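Local coordinates for flavodoxin (PDB 4J8P), which binds flavin mononucleotide and, as a member of the flavodoxin family, probably takes part in electron transfer, at residues Ser76-Tyr80 against Gly105-Lys110; Leu25-Val30 against Val153-Ile157. All coordinates share one frame; numbering follows the deposited sequence.

In the fold
Contact 1 and contact 2 both pack against the five-stranded parallel sheet of the flavodoxin fold. Along the chain contact 1 is nested inside contact 2: helix 18-30 comes first, then the loops 76-80 and 105-110, then the closing helix 150-158. Their centres lie about 21 Å apart and their nearest atoms about 9 Å, with no direct touch. Contact 1 meets K7, L9 and I83, contact 2 the adjacent T8, V10 and Y84 of the same two strands, consistent with opposite faces of the sheet. Contact 1 thus ties together the loops entering neighbouring strands 80-88 and 111-117, while contact 2 joins the first and last helices, its V26 side chain about 12 Å from the bound flavin mononucleotide.

Contact 1: residues Ser76-Tyr80 against Gly105-Lys110; sequences SLAEY and GDFAGK
K110 turns its CG anti to its own carbonyl carbon (chi1 -52°), runs extended through the next two torsions and bends only at the last (chi4 -56°), which sets NZ between two carbonyls of 76-80. NZ donates to Y80 O at 2.7 Å, nearly in line with the C=O bond, and to L77 O at 2.9 Å. The second bond comes in from above the L77 carbonyl plane, 51° out of it. Y80 N, closing the type I turn from L77 to Y80, reaches that oxygen from the opposite face, so two donors grip L77 O. K110 CE also packs 3.9 Å from L77 CB. L77 CD1 sits over one face of the F107 ring, toward its rim, in a CH-pi contact 3.9 Å from the ring centroid. The same methyl comes within 4.1 Å of G105 CA. F101 meets the F107 ring, and L9 of strand 7-12 touches L77. The lysine's charge is thus met by carbonyl dipoles within this contact, which would probably help to stabilise the ammonium of this largely buried residue and ties the turn that leads into strand 80-88 to the residue just ahead of strand 111-117.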
ATOM      1  N   SER A  76     -13.622  -8.507   7.622  1.00 35.27           N
ATOM      2  CA  SER A  76     -13.781  -7.470   8.644  1.00 34.60           C
ATOM      3  C   SER A  76     -12.429  -6.898   9.087  1.00 35.51           C
ATOM      4  O   SER A  76     -11.466  -7.648   9.249  1.00 34.09           O
ATOM      5  CB  SER A  76     -14.530  -8.017   9.859  1.00 39.39           C
ATOM      6  OG  SER A  76     -14.449  -7.148  10.977  1.00 42.94           O
ATOM      7  N   LEU A  77     -12.380  -5.569   9.321  1.00 31.27           N
ATOM      8  CA  LEU A  77     -11.171  -4.887   9.810  1.00 29.01           C
ATOM      9  C   LEU A  77     -11.360  -4.454  11.267  1.00 32.73           C
ATOM     10  O   LEU A  77     -10.469  -3.842  11.848  1.00 32.47           O
ATOM     11  CB  LEU A  77     -10.800  -3.674   8.917  1.00 27.85           C
ATOM     12  CG  LEU A  77     -10.645  -3.941   7.416  1.00 30.68           C
ATOM     13  CD1 LEU A  77     -10.432  -2.636   6.649  1.00 29.95           C
ATOM     14  CD2 LEU A  77      -9.489  -4.913   7.121  1.00 33.01           C
ATOM     15  N   ALA A  78     -12.509  -4.815  11.883  1.00 31.73           N
ATOM     16  CA  ALA A  78     -12.872  -4.462  13.251  1.00 32.22           C
ATOM     17  C   ALA A  78     -11.792  -4.799  14.300  1.00 34.86           C
ATOM     18  O   ALA A  78     -11.586  -4.002  15.213  1.00 35.25           O
ATOM     19  CB  ALA A  78     -14.183  -5.150  13.628  1.00 33.60           C
ATOM     20  N   GLU A  79     -11.085  -5.942  14.155  1.00 31.82           N
ATOM     21  CA  GLU A  79     -10.059  -6.372  15.129  1.00 32.24           C
ATOM     22  C   GLU A  79      -8.775  -5.485  15.125  1.00 33.36           C
ATOM     23  O   GLU A  79      -7.949  -5.569  16.049  1.00 33.08           O
ATOM     24  CB  GLU A  79      -9.668  -7.844  14.880  1.00 34.53           C
ATOM     25  CG  GLU A  79      -9.097  -8.115  13.493  1.00 47.29           C
ATOM     26  CD  GLU A  79      -9.011  -9.566  13.067  1.00 62.68           C
ATOM     27  OE1 GLU A  79      -8.178 -10.307  13.636  1.00 61.99           O
ATOM     28  OE2 GLU A  79      -9.730  -9.947  12.117  1.00 54.08           O
ATOM     29  N   TYR A  80      -8.605  -4.647  14.094  1.00 27.87           N
ATOM     30  CA  TYR A  80      -7.393  -3.839  14.009  1.00 25.58           C
ATOM     31  C   TYR A  80      -7.588  -2.391  14.423  1.00 30.14           C
ATOM     32  O   TYR A  80      -8.560  -1.760  14.000  1.00 30.46           O
ATOM     33  CB  TYR A  80      -6.879  -3.855  12.561  1.00 24.38           C
ATOM     34  CG  TYR A  80      -6.718  -5.245  11.989  1.00 24.72           C
ATOM     35  CD1 TYR A  80      -5.700  -6.085  12.430  1.00 26.85           C
ATOM     36  CD2 TYR A  80      -7.600  -5.730  11.031  1.00 27.21           C
ATOM     37  CE1 TYR A  80      -5.564  -7.376  11.930  1.00 24.85           C
ATOM     38  CE2 TYR A  80      -7.448  -7.005  10.492  1.00 27.53           C
ATOM     39  CZ  TYR A  80      -6.438  -7.831  10.959  1.00 31.67           C
ATOM     40  OH  TYR A  80      -6.244  -9.074  10.411  1.00 29.87           O
ATOM     41  N   GLY A 105     -13.318  -1.156   2.656  1.00 21.18           N
ATOM     42  CA  GLY A 105     -13.406  -1.468   4.078  1.00 23.03           C
ATOM     43  C   GLY A 105     -13.661  -0.226   4.906  1.00 24.97           C
ATOM     44  O   GLY A 105     -13.618   0.895   4.377  1.00 22.44           O
ATOM     45  N   ASP A 106     -13.935  -0.434   6.206  1.00 23.98           N
ATOM     46  CA  ASP A 106     -14.206   0.644   7.157  1.00 23.80           C
ATOM     47  C   ASP A 106     -12.935   0.916   7.946  1.00 25.62           C
ATOM     48  O   ASP A 106     -12.555   0.112   8.797  1.00 25.60           O
ATOM     49  CB  ASP A 106     -15.386   0.264   8.092  1.00 26.73           C
ATOM     50  CG  ASP A 106     -15.790   1.339   9.100  1.00 34.81           C
ATOM     51  OD1 ASP A 106     -15.185   2.443   9.079  1.00 35.10           O
ATOM     52  OD2 ASP A 106     -16.751   1.105   9.860  1.00 41.43           O
ATOM     53  N   PHE A 107     -12.248   2.020   7.615  1.00 25.02           N
ATOM     54  CA  PHE A 107     -10.980   2.408   8.247  1.00 24.15           C
ATOM     55  C   PHE A 107     -11.182   3.424   9.415  1.00 34.05           C
ATOM     56  O   PHE A 107     -10.189   3.916   9.965  1.00 35.08           O
ATOM     57  CB  PHE A 107     -10.005   2.940   7.175  1.00 24.58           C
ATOM     58  CG  PHE A 107      -9.542   1.849   6.235  1.00 23.52           C
ATOM     59  CD1 PHE A 107     -10.347   1.418   5.187  1.00 24.33           C
ATOM     60  CD2 PHE A 107      -8.326   1.197   6.440  1.00 25.37           C
ATOM     61  CE1 PHE A 107      -9.950   0.349   4.367  1.00 24.59           C
ATOM     62  CE2 PHE A 107      -7.905   0.181   5.584  1.00 25.94           C
ATOM     63  CZ  PHE A 107      -8.723  -0.252   4.565  1.00 25.41           C
ATOM     64  N   ALA A 108     -12.434   3.649   9.865  1.00 32.70           N
ATOM     65  CA  ALA A 108     -12.723   4.569  10.981  1.00 32.19           C
ATOM     66  C   ALA A 108     -12.176   4.053  12.298  1.00 36.30           C
ATOM     67  O   ALA A 108     -12.224   2.851  12.570  1.00 35.94           O
ATOM     68  CB  ALA A 108     -14.229   4.800  11.110  1.00 34.67           C
ATOM     69  N   GLY A 109     -11.648   4.971  13.107  1.00 35.78           N
ATOM     70  CA  GLY A 109     -11.083   4.650  14.413  1.00 36.73           C
ATOM     71  C   GLY A 109      -9.767   3.901  14.350  1.00 39.39           C
ATOM     72  O   GLY A 109      -9.414   3.182  15.298  1.00 41.81           O
ATOM     73  N   LYS A 110      -9.058   4.018  13.210  1.00 30.24           N
ATOM     74  CA  LYS A 110      -7.795   3.327  13.010  1.00 26.83           C
ATOM     75  C   LYS A 110      -6.694   4.252  12.547  1.00 26.29           C
ATOM     76  O   LYS A 110      -6.932   5.189  11.778  1.00 26.98           O
ATOM     77  CB  LYS A 110      -7.957   2.206  11.952  1.00 25.91           C
ATOM     78  CG  LYS A 110      -9.126   1.263  12.278  1.00 31.09           C
ATOM     79  CD  LYS A 110      -9.198   0.126  11.290  1.00 31.73           C
ATOM     80  CE  LYS A 110     -10.525  -0.592  11.347  1.00 30.62           C
ATOM     81  NZ  LYS A 110     -10.873  -1.103  12.707  1.00 33.14           N
TER

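Contact 2: residues Leu25-Val30 against Val153-Ile157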
ATOM      1  N   LEU A  25       9.053  -7.688   6.379  1.00 19.98           N
ATOM      2  CA  LEU A  25       9.892  -7.149   7.432  1.00 21.22           C
ATOM      3  C   LEU A  25       9.080  -6.256   8.382  1.00 23.57           C
ATOM      4  O   LEU A  25       9.280  -6.323   9.597  1.00 23.87           O
ATOM      5  CB  LEU A  25      11.061  -6.372   6.815  1.00 20.82           C
ATOM      6  CG  LEU A  25      12.080  -7.251   6.093  1.00 24.03           C
ATOM      7  CD1 LEU A  25      13.013  -6.403   5.278  1.00 24.82           C
ATOM      8  CD2 LEU A  25      12.858  -8.128   7.122  1.00 25.37           C
ATOM      9  N   VAL A  26       8.163  -5.422   7.825  1.00 19.83           N
ATOM     10  CA  VAL A  26       7.309  -4.571   8.668  1.00 18.53           C
ATOM     11  C   VAL A  26       6.399  -5.431   9.558  1.00 21.03           C
ATOM     12  O   VAL A  26       6.332  -5.186  10.770  1.00 21.96           O
ATOM     13  CB  VAL A  26       6.477  -3.589   7.804  1.00 18.76           C
ATOM     14  CG1 VAL A  26       5.468  -2.797   8.652  1.00 19.18           C
ATOM     15  CG2 VAL A  26       7.403  -2.650   7.032  1.00 18.52           C
ATOM     16  N   ALA A  27       5.713  -6.444   8.981  1.00 19.47           N
ATOM     17  CA  ALA A  27       4.819  -7.332   9.770  1.00 19.42           C
ATOM     18  C   ALA A  27       5.578  -7.995  10.921  1.00 25.96           C
ATOM     19  O   ALA A  27       5.045  -8.086  12.035  1.00 25.39           O
ATOM     20  CB  ALA A  27       4.190  -8.391   8.860  1.00 20.28           C
ATOM     21  N   GLU A  28       6.839  -8.409  10.675  1.00 23.99           N
ATOM     22  CA  GLU A  28       7.646  -9.040  11.719  1.00 26.96           C
ATOM     23  C   GLU A  28       7.958  -8.042  12.832  1.00 29.27           C
ATOM     24  O   GLU A  28       7.792  -8.373  14.025  1.00 30.32           O
ATOM     25  CB  GLU A  28       8.939  -9.615  11.115  1.00 29.69           C
ATOM     26  CG  GLU A  28       8.696 -10.850  10.265  1.00 45.84           C
ATOM     27  CD  GLU A  28       8.505 -12.167  10.998  1.00 83.31           C
ATOM     28  OE1 GLU A  28       7.524 -12.299  11.766  1.00 87.99           O
ATOM     29  OE2 GLU A  28       9.300 -13.097  10.736  1.00 86.74           O
ATOM     30  N   ALA A  29       8.370  -6.812  12.445  1.00 24.64           N
ATOM     31  CA  ALA A  29       8.763  -5.760  13.376  1.00 25.79           C
ATOM     32  C   ALA A  29       7.612  -5.272  14.274  1.00 28.17           C
ATOM     33  O   ALA A  29       7.866  -4.937  15.437  1.00 28.43           O
ATOM     34  CB  ALA A  29       9.375  -4.597  12.624  1.00 26.27           C
ATOM     35  N   VAL A  30       6.358  -5.266  13.763  1.00 23.75           N
ATOM     36  CA  VAL A  30       5.185  -4.804  14.535  1.00 23.02           C
ATOM     37  C   VAL A  30       4.300  -5.957  15.058  1.00 27.18           C
ATOM     38  O   VAL A  30       3.273  -5.662  15.673  1.00 28.70           O
ATOM     39  CB  VAL A  30       4.310  -3.808  13.696  1.00 24.42           C
ATOM     40  CG1 VAL A  30       5.117  -2.604  13.224  1.00 23.85           C
ATOM     41  CG2 VAL A  30       3.633  -4.510  12.501  1.00 23.03           C
ATOM     42  N   VAL A 153      14.144  -1.487   8.868  1.00 26.18           N
ATOM     43  CA  VAL A 153      12.748  -1.560   9.321  1.00 24.45           C
ATOM     44  C   VAL A 153      12.697  -1.474  10.862  1.00 27.34           C
ATOM     45  O   VAL A 153      11.867  -0.730  11.393  1.00 25.74           O
ATOM     46  CB  VAL A 153      12.026  -2.818   8.772  1.00 26.50           C
ATOM     47  CG1 VAL A 153      10.634  -2.966   9.380  1.00 25.23           C
ATOM     48  CG2 VAL A 153      11.937  -2.765   7.247  1.00 25.59           C
ATOM     49  N   LYS A 154      13.628  -2.165  11.572  1.00 27.54           N
ATOM     50  CA  LYS A 154      13.696  -2.111  13.042  1.00 28.55           C
ATOM     51  C   LYS A 154      13.802  -0.649  13.513  1.00 33.60           C
ATOM     52  O   LYS A 154      13.065  -0.254  14.416  1.00 33.30           O
ATOM     53  CB  LYS A 154      14.889  -2.931  13.563  1.00 31.32           C
ATOM     54  CG  LYS A 154      15.062  -2.930  15.088  1.00 40.17           C
ATOM     55  CD  LYS A 154      16.292  -3.740  15.512  1.00 46.09           C
ATOM     56  CE  LYS A 154      16.608  -3.570  16.981  1.00 66.09           C
ATOM     57  NZ  LYS A 154      17.734  -4.449  17.414  1.00 73.92           N
ATOM     58  N   GLN A 155      14.683   0.144  12.857  1.00 31.12           N
ATOM     59  CA  GLN A 155      14.957   1.553  13.147  1.00 33.01           C
ATOM     60  C   GLN A 155      13.731   2.410  12.913  1.00 34.10           C
ATOM     61  O   GLN A 155      13.438   3.277  13.736  1.00 34.62           O
ATOM     62  CB  GLN A 155      16.155   2.083  12.321  1.00 35.57           C
ATOM     63  CG  GLN A 155      17.495   1.551  12.849  1.00 61.60           C
ATOM     64  CD  GLN A 155      18.731   2.090  12.164  1.00 82.76           C
ATOM     65  OE1 GLN A 155      18.839   3.279  11.838  1.00 78.74           O
ATOM     66  NE2 GLN A 155      19.734   1.233  12.010  1.00 73.44           N
ATOM     67  N   TRP A 156      12.986   2.161  11.820  1.00 27.82           N
ATOM     68  CA  TRP A 156      11.773   2.915  11.541  1.00 24.99           C
ATOM     69  C   TRP A 156      10.711   2.657  12.630  1.00 28.63           C
ATOM     70  O   TRP A 156      10.090   3.594  13.112  1.00 26.94           O
ATOM     71  CB  TRP A 156      11.210   2.527  10.154  1.00 22.23           C
ATOM     72  CG  TRP A 156       9.944   3.255   9.809  1.00 21.95           C
ATOM     73  CD1 TRP A 156       9.663   4.568  10.050  1.00 24.01           C
ATOM     74  CD2 TRP A 156       8.733   2.675   9.295  1.00 21.33           C
ATOM     75  NE1 TRP A 156       8.385   4.863   9.640  1.00 21.66           N
ATOM     76  CE2 TRP A 156       7.783   3.717   9.190  1.00 22.31           C
ATOM     77  CE3 TRP A 156       8.386   1.393   8.839  1.00 22.49           C
ATOM     78  CZ2 TRP A 156       6.511   3.524   8.619  1.00 21.34           C
ATOM     79  CZ3 TRP A 156       7.121   1.195   8.309  1.00 22.52           C
ATOM     80  CH2 TRP A 156       6.207   2.254   8.183  1.00 22.31           C
ATOM     81  N   ILE A 157      10.517   1.387  13.015  1.00 25.96           N
ATOM     82  CA  ILE A 157       9.512   0.990  14.001  1.00 26.76           C
ATOM     83  C   ILE A 157       9.926   1.387  15.429  1.00 31.71           C
ATOM     84  O   ILE A 157       9.068   1.849  16.192  1.00 30.93           O
ATOM     85  CB  ILE A 157       9.219  -0.541  13.861  1.00 29.60           C
ATOM     86  CG1 ILE A 157       8.654  -0.854  12.431  1.00 29.22           C
ATOM     87  CG2 ILE A 157       8.281  -1.072  14.961  1.00 31.62           C
ATOM     88  CD1 ILE A 157       7.375  -0.047  12.021  1.00 27.19           C
TER
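Segments 25-30 and 153-157, of helices 18-30 and 150-158, run in broadly the same direction, the axes of these short pieces crossing at -50° with a closest approach of 9.6 Å, and no hydrogen bond joins them. V153 enters first, and both its methyls touch L25. CG1, anti to the backbone N (chi1 173°), points in between L25 and A29, 3.6 Å from L25 O and 3.8 Å from A29 CB, while CG2 lies 3.7 Å from L25 CB. The V26 and V153 side chains cross at about a right angle, and V26 CG2 also approaches W156 CZ3 at the edge of the indole, near the ring plane (4.1 Å). One turn on, the I157 side chain reaches across A29 and V30. Its CG1 meets A29 CB at 3.8 Å, and its CD1 ends 3.6 Å from V30 CG1. That CD1 also lies over one face of the W156 indole, offset toward its rim. An alanine in place of I157 is likely to leave V30 CG1 and this indole face without the methyl that covers them, opening a gap between the helices. On the sheet side V26, V30 and I157 rest on Y84 of strand 80-88, while W156 reaches I113 and F115 of strand 111-117. The first and last helices of the chain thus lie side by side on one face of a parallel sheet of strand order 2-1-3-4-5, as in the flavodoxin-like alpha/beta/alpha sandwich.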